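Local coordinates for protein BtrN (Bacillus circulans, PDB 4M7S) that catalyses the radical S-adenosyl-L-methionine-dependent two-electron oxidation of 2-deoxy-scyllo-inosamine to amino-dideoxy-scyllo-inosose in butirosin biosynthesis, using two [4Fe-4S] clusters, at residues M7-V12 / S173-V178; C169-N174 / L185-D190. One frame throughout, in Å; residues are numbered along the deposited sequence.

Contact 1. Residues M7-V12 / S173-V178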
# COMPACT_ATOMS: atom_id res chain seq x y z
N MSE A 7 -3.43 -3.21 -6.89
CA MSE A 7 -3.39 -2.21 -5.82
C MSE A 7 -1.96 -1.72 -5.67
O MSE A 7 -1.01 -2.51 -5.71
CB MSE A 7 -3.90 -2.80 -4.49
CG MSE A 7 -3.47 -2.00 -3.23
SE MSE A 7 -4.34 -0.24 -2.96
CE MSE A 7 -6.01 -0.88 -2.14
N ILE A 8 -1.79 -0.41 -5.54
CA ILE A 8 -0.48 0.14 -5.21
C ILE A 8 -0.60 1.01 -3.97
O ILE A 8 -1.49 1.87 -3.90
CB ILE A 8 0.15 0.91 -6.39
CG1 ILE A 8 1.49 1.52 -5.96
CG2 ILE A 8 -0.79 2.01 -6.91
CD1 ILE A 8 2.36 1.91 -7.13
N GLU A 9 0.28 0.78 -3.00
CA GLU A 9 0.28 1.53 -1.75
C GLU A 9 1.45 2.48 -1.75
O GLU A 9 2.59 2.04 -1.90
CB GLU A 9 0.44 0.58 -0.55
CG GLU A 9 -0.85 0.14 0.10
CD GLU A 9 -0.59 -0.73 1.31
OE1 GLU A 9 0.32 -0.41 2.09
OE2 GLU A 9 -1.30 -1.75 1.48
N VAL A 10 1.17 3.77 -1.59
CA VAL A 10 2.21 4.79 -1.67
C VAL A 10 2.43 5.46 -0.32
O VAL A 10 1.52 6.09 0.23
CB VAL A 10 1.86 5.84 -2.72
CG1 VAL A 10 3.03 6.78 -2.96
CG2 VAL A 10 1.48 5.15 -4.04
N GLU A 11 3.64 5.34 0.22
CA GLU A 11 3.99 6.00 1.48
C GLU A 11 4.25 7.49 1.24
O GLU A 11 5.41 7.93 1.23
CB GLU A 11 5.22 5.34 2.10
CG GLU A 11 5.43 5.65 3.58
CD GLU A 11 6.67 4.97 4.15
OE1 GLU A 11 7.63 4.71 3.38
OE2 GLU A 11 6.66 4.68 5.36
N VAL A 12 3.19 8.28 1.05
CA VAL A 12 3.36 9.72 0.82
C VAL A 12 3.91 10.44 2.06
O VAL A 12 4.43 11.55 1.98
CB VAL A 12 2.07 10.39 0.30
CG1 VAL A 12 1.60 9.68 -0.97
CG2 VAL A 12 0.97 10.37 1.37
N SER A 173 1.45 -10.91 -6.11
CA SER A 173 0.87 -10.94 -7.45
C SER A 173 -0.10 -9.78 -7.70
O SER A 173 -0.50 -9.53 -8.85
CB SER A 173 0.14 -12.26 -7.68
OG SER A 173 1.01 -13.36 -7.48
N ASN A 174 -0.50 -9.09 -6.63
CA ASN A 174 -1.55 -8.07 -6.72
C ASN A 174 -1.16 -6.69 -6.21
O ASN A 174 -1.83 -5.69 -6.51
CB ASN A 174 -2.79 -8.53 -5.93
CG ASN A 174 -3.49 -9.69 -6.59
OD1 ASN A 174 -3.87 -9.61 -7.76
ND2 ASN A 174 -3.65 -10.78 -5.85
N LEU A 175 -0.10 -6.63 -5.42
CA LEU A 175 0.18 -5.43 -4.64
C LEU A 175 1.62 -5.00 -4.83
O LEU A 175 2.54 -5.82 -4.75
CB LEU A 175 -0.08 -5.73 -3.16
CG LEU A 175 -0.07 -4.67 -2.05
CD1 LEU A 175 1.17 -4.80 -1.18
CD2 LEU A 175 -0.21 -3.25 -2.60
N ALA A 176 1.81 -3.71 -5.12
CA ALA A 176 3.12 -3.09 -5.03
C ALA A 176 3.07 -2.03 -3.92
O ALA A 176 2.08 -1.30 -3.80
CB ALA A 176 3.50 -2.44 -6.36
N VAL A 177 4.14 -1.94 -3.13
CA VAL A 177 4.27 -0.87 -2.16
C VAL A 177 5.40 0.04 -2.59
O VAL A 177 6.45 -0.45 -2.99
CB VAL A 177 4.60 -1.42 -0.75
CG1 VAL A 177 4.82 -0.27 0.24
CG2 VAL A 177 3.49 -2.32 -0.26
N VAL A 178 5.19 1.35 -2.52
CA VAL A 178 6.24 2.33 -2.78
C VAL A 178 6.48 3.15 -1.50
O VAL A 178 5.56 3.79 -0.99
CB VAL A 178 5.82 3.28 -3.92
CG1 VAL A 178 6.88 4.37 -4.15
CG2 VAL A 178 5.54 2.50 -5.20
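M7, a selenomethionine, opens a parallel strand pairing by giving its N-H to N174 O (3.0 Å). Its carbonyl O accepts from A176 N and also lies 3.3 Å from L175 CD2. The M7 side chain runs beside that of L175, both pointing the same way, with CG 3.5 Å from CD2; bends at chi2 and chi3 then lead the selenium end away. I8 emerges on the other face, with A176 and V178. Its CG1 is anti to the backbone N (chi1 177°), and CD1, one bond further, meets V178 CG2 obliquely at 3.8 Å. E9 grips the partner strand twice, its N bound to A176 O and its O receiving V178 N (2.8 Å), while V177 CA-H also leans on that carbonyl. V10 adds a CA-H contact to V178 O. V178 O takes its main bond from E11 N at 2.7 Å, almost straight at 178°; E11 is the centre of an inverse gamma turn, and its carboxylate OE1 accepts from V180 N. Strand 7-10 thus lies between strands 175-178 and 56-58; L44 and L48 of helix 38-50 cover I8, and I205 of helix 205-209 touches both I8 and V178.

Contact 2. Residues C169-N174 / L185-D190. With SF4 (iron/sulfur cluster), chain B.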
# COMPACT_ATOMS: atom_id res chain seq x y z
N CYS A 169 0.59 -17.47 -1.13
CA CYS A 169 0.21 -16.09 -0.90
C CYS A 169 0.25 -15.30 -2.19
O CYS A 169 1.25 -15.30 -2.90
CB CYS A 169 1.11 -15.41 0.12
SG CYS A 169 0.60 -13.68 0.32
N MSE A 170 -0.85 -14.61 -2.47
CA MSE A 170 -1.02 -13.91 -3.73
C MSE A 170 -0.73 -12.41 -3.63
O MSE A 170 -0.82 -11.71 -4.62
CB MSE A 170 -2.44 -14.11 -4.26
CG MSE A 170 -2.93 -15.55 -4.24
SE MSE A 170 -1.70 -16.75 -5.15
CE MSE A 170 -1.58 -15.77 -6.83
N VAL A 171 -0.39 -11.93 -2.43
CA VAL A 171 -0.09 -10.49 -2.27
C VAL A 171 0.95 -9.97 -3.27
O VAL A 171 0.72 -8.95 -3.93
CB VAL A 171 0.30 -10.11 -0.82
CG1 VAL A 171 0.60 -8.60 -0.70
CG2 VAL A 171 -0.81 -10.52 0.16
N PRO A 172 2.10 -10.68 -3.42
CA PRO A 172 3.07 -10.16 -4.40
C PRO A 172 2.58 -10.24 -5.85
O PRO A 172 3.25 -9.69 -6.73
CB PRO A 172 4.28 -11.09 -4.23
CG PRO A 172 4.10 -11.74 -2.89
CD PRO A 172 2.62 -11.85 -2.70
N SER A 173 1.45 -10.91 -6.11
CA SER A 173 0.87 -10.94 -7.45
C SER A 173 -0.10 -9.78 -7.70
O SER A 173 -0.50 -9.53 -8.85
CB SER A 173 0.14 -12.26 -7.68
OG SER A 173 1.01 -13.36 -7.48
N ASN A 174 -0.50 -9.09 -6.63
CA ASN A 174 -1.55 -8.07 -6.72
C ASN A 174 -1.16 -6.69 -6.21
O ASN A 174 -1.83 -5.69 -6.51
CB ASN A 174 -2.79 -8.53 -5.93
CG ASN A 174 -3.49 -9.69 -6.59
OD1 ASN A 174 -3.87 -9.61 -7.76
ND2 ASN A 174 -3.65 -10.78 -5.85
N LEU A 185 8.28 -2.54 -2.68
CA LEU A 185 8.24 -3.77 -1.89
C LEU A 185 7.08 -4.64 -2.41
O LEU A 185 6.12 -4.11 -2.98
CB LEU A 185 8.03 -3.44 -0.40
CG LEU A 185 8.83 -2.28 0.18
CD1 LEU A 185 8.40 -2.00 1.62
CD2 LEU A 185 10.34 -2.54 0.12
N PRO A 186 7.16 -5.96 -2.20
CA PRO A 186 6.15 -6.87 -2.73
C PRO A 186 4.96 -7.04 -1.79
O PRO A 186 4.02 -7.74 -2.15
CB PRO A 186 6.91 -8.20 -2.81
CG PRO A 186 7.85 -8.14 -1.66
CD PRO A 186 8.28 -6.69 -1.58
N CYS A 187 5.00 -6.40 -0.62
CA CYS A 187 3.98 -6.64 0.40
C CYS A 187 3.91 -5.57 1.51
O CYS A 187 4.91 -4.92 1.82
CB CYS A 187 4.21 -7.99 1.06
SG CYS A 187 3.14 -8.23 2.47
N PHE A 188 2.73 -5.41 2.10
CA PHE A 188 2.50 -4.40 3.13
C PHE A 188 3.15 -4.82 4.45
O PHE A 188 3.25 -4.03 5.39
CB PHE A 188 1.00 -4.22 3.35
CG PHE A 188 0.27 -5.52 3.54
CD1 PHE A 188 0.26 -6.16 4.78
CD2 PHE A 188 -0.37 -6.14 2.46
CE1 PHE A 188 -0.38 -7.38 4.94
CE2 PHE A 188 -1.02 -7.35 2.63
CZ PHE A 188 -1.02 -7.97 3.87
N GLU A 189 3.56 -6.09 4.52
CA GLU A 189 4.22 -6.64 5.70
C GLU A 189 5.70 -6.25 5.79
O GLU A 189 6.28 -6.24 6.87
CB GLU A 189 4.12 -8.17 5.70
CG GLU A 189 2.73 -8.73 5.96
CD GLU A 189 2.37 -8.74 7.44
OE1 GLU A 189 3.27 -8.91 8.29
OE2 GLU A 189 1.17 -8.58 7.75
N ASP A 190 6.29 -5.92 4.64
CA ASP A 190 7.74 -5.69 4.57
C ASP A 190 8.18 -4.34 5.16
O ASP A 190 8.83 -3.54 4.49
CB ASP A 190 8.20 -5.80 3.11
CG ASP A 190 9.68 -6.04 3.00
OD1 ASP A 190 10.33 -6.31 4.04
OD2 ASP A 190 10.20 -5.97 1.86
FE1 SF4 B . 3.14 -12.66 4.39
FE2 SF4 B . 4.96 -12.95 2.43
FE3 SF4 B . 3.55 -10.68 2.67
FE4 SF4 B . 2.40 -12.92 1.80
S1 SF4 B . 4.04 -11.75 0.69
S2 SF4 B . 1.49 -11.48 3.34
S3 SF4 B . 3.43 -14.52 3.09
S4 SF4 B . 5.09 -11.44 4.19
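The auxiliary [4Fe-4S] cluster site is built here from the turn and short helix of C169-N174 and the loop L185-D190, which touch through V171 and P172 on one side and P186, C187 and F188 on the other. Each segment supplies a cysteine: C169 SG binds iron FE4 and C187 SG binds iron FE3, both at 2.5 Å. With chi1 at 178° and 172°, each SG stands anti to its backbone N and faces its iron. Backbone N-H groups steady these thiolates and would be expected to offset some of their negative charge. V171 N donates to C169 SG at 3.4 Å, capping the short helix 171-174, and E189 N reaches C187 SG at 3.0 Å within the type I turn from C187 to D190.

Between the two ligands the packing is apolar. V171 points at the opposite loop, and its side chain crosses that of F188 at about a right angle: CG1 comes 3.9 Å from F188 CE2 and also meets C187 CB, while CG2 touches both F188 CE2 and the cluster sulfide S2. One face of the F188 ring carries C187 SG above its centre, 4.0 Å from the plane. P172 packs on P186, its CB against P186 CB and its CA-H on P186 O, while CG rests 3.6 Å from sulfide S1. E189 reaches the cluster with its aliphatic CB, 3.7 Å from sulfide S4. F214 and F217 of helix 212-222 pack on P186, and F217 also touches P172. Cluster cysteines before and after the hairpin of strands 175-178 and 183-185, with C232 and C235 further on in the pocket, are consistent with a shortened SPASM-type (Twitch) auxiliary-cluster domain.

In the fold
Contacts 1 and 2 have centres about 8 Å apart and share S173 and N174, at the end of helix 171-174. Along the chain, strand 7-10 comes first; much later C169-N174 leads straight into strand 175-178, and strand 183-185 returns antiparallel to deliver L185-D190. V177 O and L185 N, 2.8 Å apart, probably hydrogen-bond between these last two strands, and L175 CD1 packs 3.7 Å from C187 CA. Contact 1 thus joins the parallel strands of the radical SAM fold to the auxiliary domain, extending one mixed sheet, while contact 2 brings together the two cysteine-bearing segments at the ends of the hairpin, beside that junction.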